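Local coordinates for protein thiazoline oxidase/subtilisin-like protease (Prochloron didemni, PDB 4H6X) that probably cleaves patellamide precursor peptides and joins their ends into macrocycles, as a subtilisin-like transamidating protease, at residues V57-H62 and M137-V142. Numbering follows the deposited sequence.
Sequences VFPYWH and MPQDAV
Val57 turns its carbonyl O toward Met137, where it meets CA in a CA-H...O contact of 3.2 Å. Next along, Phe58 and Pro138 cross at about a right angle: Pro138 CD sits over one face of the phenyl ring, offset toward the rim, and CG comes within 3.6 Å of Phe58 CE1. Pro59 then lays its CG against Met137 CG and the side-chain amide nitrogen NE2 of Gln139, which donates to Met137 O from above the carbonyl plane (NE2 to O, 2.9 Å). The contact lies at the C-terminal ends of neighbouring parallel strands 53-56 and 133-138, at one margin of the subtilisin-like alpha/beta sheet. A type I turn from Pro59 to His62 brings the imidazole back to the second segment. Its ring has Pro59 CB over one face and Val142 CG1 over the other, the latter a CH-pi contact. Gln139 OE1 meets its edge in plane, 3.1 Å from CE1, with the amide turned 79° to the ring. His62 NE2 is hydrogen-bonded to Asn155 OD1, and a water 2.9 Å from His62 ND1 donates to Pro138 O. An alanine here would probably leave that water and Asn155 OD1 without their imidazole partner and open a gap beside Val142 CG1. Asn155 also donates to Gln139 OE1.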
ATOM      1  N   VAL A  57       3.400 -15.695  -0.524  1.00 26.85           N
ATOM      2  CA  VAL A  57       4.681 -16.363  -0.489  1.00 27.45           C
ATOM      3  C   VAL A  57       5.292 -16.058   0.878  1.00 28.52           C
ATOM      4  O   VAL A  57       5.712 -14.932   1.131  1.00 27.25           O
ATOM      5  CB  VAL A  57       5.606 -15.910  -1.657  1.00 27.61           C
ATOM      6  CG1 VAL A  57       7.005 -16.500  -1.498  1.00 27.85           C
ATOM      7  CG2 VAL A  57       5.012 -16.322  -3.004  1.00 25.58           C
ATOM      8  N   PHE A  58       5.294 -17.058   1.761  1.00 28.68           N
ATOM      9  CA  PHE A  58       5.846 -16.922   3.106  1.00 30.40           C
ATOM     10  C   PHE A  58       7.354 -17.063   3.034  1.00 29.87           C
ATOM     11  O   PHE A  58       7.838 -17.997   2.414  1.00 32.83           O
ATOM     12  CB  PHE A  58       5.276 -17.986   4.066  1.00 30.04           C
ATOM     13  CG  PHE A  58       3.829 -17.801   4.373  1.00 28.92           C
ATOM     14  CD1 PHE A  58       3.431 -17.086   5.496  1.00 30.45           C
ATOM     15  CD2 PHE A  58       2.858 -18.323   3.539  1.00 29.36           C
ATOM     16  CE1 PHE A  58       2.086 -16.899   5.771  1.00 28.15           C
ATOM     17  CE2 PHE A  58       1.515 -18.140   3.806  1.00 28.38           C
ATOM     18  CZ  PHE A  58       1.129 -17.423   4.923  1.00 29.04           C
ATOM     19  N   PRO A  59       8.100 -16.142   3.674  1.00 28.29           N
ATOM     20  CA  PRO A  59       9.566 -16.265   3.676  1.00 28.62           C
ATOM     21  C   PRO A  59       9.932 -17.649   4.218  1.00 28.98           C
ATOM     22  O   PRO A  59       9.533 -17.993   5.334  1.00 29.84           O
ATOM     23  CB  PRO A  59      10.011 -15.163   4.649  1.00 27.55           C
ATOM     24  CG  PRO A  59       8.891 -14.178   4.637  1.00 28.90           C
ATOM     25  CD  PRO A  59       7.642 -14.999   4.474  1.00 27.75           C
ATOM     26  N   TYR A  60      10.668 -18.435   3.434  1.00 27.14           N
ATOM     27  CA  TYR A  60      10.941 -19.826   3.792  1.00 25.99           C
ATOM     28  C   TYR A  60      11.891 -19.964   4.993  1.00 26.80           C
ATOM     29  O   TYR A  60      11.998 -21.046   5.598  1.00 26.47           O
ATOM     30  CB  TYR A  60      11.479 -20.568   2.578  1.00 26.72           C
ATOM     31  CG  TYR A  60      12.698 -19.904   1.951  1.00 25.04           C
ATOM     32  CD1 TYR A  60      13.979 -20.241   2.363  1.00 24.23           C
ATOM     33  CD2 TYR A  60      12.553 -18.924   0.972  1.00 23.53           C
ATOM     34  CE1 TYR A  60      15.088 -19.642   1.806  1.00 24.18           C
ATOM     35  CE2 TYR A  60      13.658 -18.307   0.404  1.00 23.57           C
ATOM     36  CZ  TYR A  60      14.920 -18.678   0.823  1.00 23.65           C
ATOM     37  OH  TYR A  60      16.014 -18.071   0.303  1.00 21.79           O
ATOM     38  N   TRP A  61      12.583 -18.874   5.319  1.00 25.95           N
ATOM     39  CA  TRP A  61      13.486 -18.829   6.470  1.00 27.24           C
ATOM     40  C   TRP A  61      12.786 -18.517   7.802  1.00 28.10           C
ATOM     41  O   TRP A  61      13.432 -18.502   8.852  1.00 29.62           O
ATOM     42  CB  TRP A  61      14.659 -17.860   6.217  1.00 27.29           C
ATOM     43  CG  TRP A  61      14.257 -16.406   6.014  1.00 27.05           C
ATOM     44  CD1 TRP A  61      14.188 -15.427   6.969  1.00 26.39           C
ATOM     45  CD2 TRP A  61      13.906 -15.781   4.771  1.00 27.34           C
ATOM     46  NE1 TRP A  61      13.792 -14.240   6.399  1.00 27.06           N
ATOM     47  CE2 TRP A  61      13.612 -14.429   5.050  1.00 26.75           C
ATOM     48  CE3 TRP A  61      13.810 -16.238   3.442  1.00 27.70           C
ATOM     49  CZ2 TRP A  61      13.219 -13.518   4.045  1.00 26.56           C
ATOM     50  CZ3 TRP A  61      13.414 -15.320   2.430  1.00 26.09           C
ATOM     51  CH2 TRP A  61      13.130 -13.985   2.749  1.00 26.00           C
ATOM     52  N   HIS A  62      11.470 -18.298   7.769  1.00 29.20           N
ATOM     53  CA  HIS A  62      10.679 -18.121   9.001  1.00 30.63           C
ATOM     54  C   HIS A  62      10.124 -19.437   9.525  1.00 30.01           C
ATOM     55  O   HIS A  62       9.681 -20.274   8.752  1.00 29.46           O
ATOM     56  CB  HIS A  62       9.499 -17.167   8.771  1.00 30.31           C
ATOM     57  CG  HIS A  62       9.903 -15.754   8.495  1.00 31.66           C
ATOM     58  ND1 HIS A  62       9.020 -14.813   8.009  1.00 32.90           N
ATOM     59  CD2 HIS A  62      11.096 -15.121   8.621  1.00 32.11           C
ATOM     60  CE1 HIS A  62       9.645 -13.655   7.874  1.00 32.26           C
ATOM     61  NE2 HIS A  62      10.906 -13.814   8.236  1.00 30.62           N
ATOM     62  N   MET A 137       3.814 -11.144   1.077  1.00 22.57           N
ATOM     63  CA  MET A 137       4.905 -11.880   1.720  1.00 21.95           C
ATOM     64  C   MET A 137       4.829 -11.633   3.233  1.00 23.01           C
ATOM     65  O   MET A 137       5.472 -10.704   3.754  1.00 21.86           O
ATOM     66  CB  MET A 137       6.260 -11.437   1.157  1.00 22.75           C
ATOM     67  CG  MET A 137       7.436 -12.287   1.633  1.00 22.55           C
ATOM     68  SD  MET A 137       9.054 -11.610   1.176  1.00 24.86           S
ATOM     69  CE  MET A 137       8.906 -11.613  -0.602  1.00 20.88           C
ATOM     70  N   PRO A 138       4.015 -12.439   3.949  1.00 22.67           N
ATOM     71  CA  PRO A 138       3.739 -12.116   5.360  1.00 23.22           C
ATOM     72  C   PRO A 138       4.967 -12.249   6.249  1.00 24.05           C
ATOM     73  O   PRO A 138       5.758 -13.171   6.063  1.00 24.06           O
ATOM     74  CB  PRO A 138       2.699 -13.171   5.765  1.00 23.47           C
ATOM     75  CG  PRO A 138       2.059 -13.573   4.477  1.00 24.48           C
ATOM     76  CD  PRO A 138       3.204 -13.575   3.489  1.00 22.76           C
ATOM     77  N   GLN A 139       5.080 -11.350   7.226  1.00 23.59           N
ATOM     78  CA  GLN A 139       6.229 -11.264   8.116  1.00 25.67           C
ATOM     79  C   GLN A 139       5.872 -11.530   9.594  1.00 27.47           C
ATOM     80  O   GLN A 139       6.728 -11.396  10.479  1.00 26.79           O
ATOM     81  CB  GLN A 139       6.859  -9.863   8.012  1.00 25.36           C
ATOM     82  CG  GLN A 139       7.270  -9.433   6.604  1.00 24.44           C
ATOM     83  CD  GLN A 139       8.324 -10.348   6.004  1.00 25.36           C
ATOM     84  OE1 GLN A 139       9.263 -10.763   6.687  1.00 25.80           O
ATOM     85  NE2 GLN A 139       8.160 -10.690   4.735  1.00 24.65           N
ATOM     86  N   ASP A 140       4.622 -11.881   9.882  1.00 30.63           N
ATOM     87  CA  ASP A 140       4.176 -11.848  11.295  1.00 33.10           C
ATOM     88  C   ASP A 140       4.816 -12.941  12.159  1.00 33.15           C
ATOM     89  O   ASP A 140       4.885 -12.814  13.406  1.00 34.28           O
ATOM     90  CB  ASP A 140       2.649 -11.848  11.413  1.00 33.34           C
ATOM     91  CG  ASP A 140       2.022 -13.125  10.911  1.00 35.17           C
ATOM     92  OD1 ASP A 140       2.257 -13.473   9.721  1.00 33.58           O
ATOM     93  OD2 ASP A 140       1.283 -13.766  11.711  1.00 35.18           O
ATOM     94  N   ALA A 141       5.303 -13.987  11.488  1.00 31.36           N
ATOM     95  CA  ALA A 141       5.891 -15.135  12.161  1.00 34.43           C
ATOM     96  C   ALA A 141       7.184 -14.804  12.891  1.00 38.31           C
ATOM     97  O   ALA A 141       7.482 -15.425  13.912  1.00 38.06           O
ATOM     98  CB  ALA A 141       6.083 -16.290  11.203  1.00 34.87           C
ATOM     99  N   VAL A 142       7.941 -13.821  12.394  1.00 42.34           N
ATOM    100  CA  VAL A 142       9.102 -13.309  13.156  1.00 45.66           C
ATOM    101  C   VAL A 142       8.694 -12.733  14.520  1.00 46.43           C
ATOM    102  O   VAL A 142       9.550 -12.397  15.340  1.00 41.82           O
ATOM    103  CB  VAL A 142       9.956 -12.255  12.392  1.00 47.32           C
ATOM    104  CG1 VAL A 142      10.471 -12.816  11.086  1.00 47.39           C
ATOM    105  CG2 VAL A 142       9.211 -10.941  12.173  1.00 47.73           C
TER
HETATM  106  O   HOH W   1       6.196 -14.849   8.414  1.00 39.49           O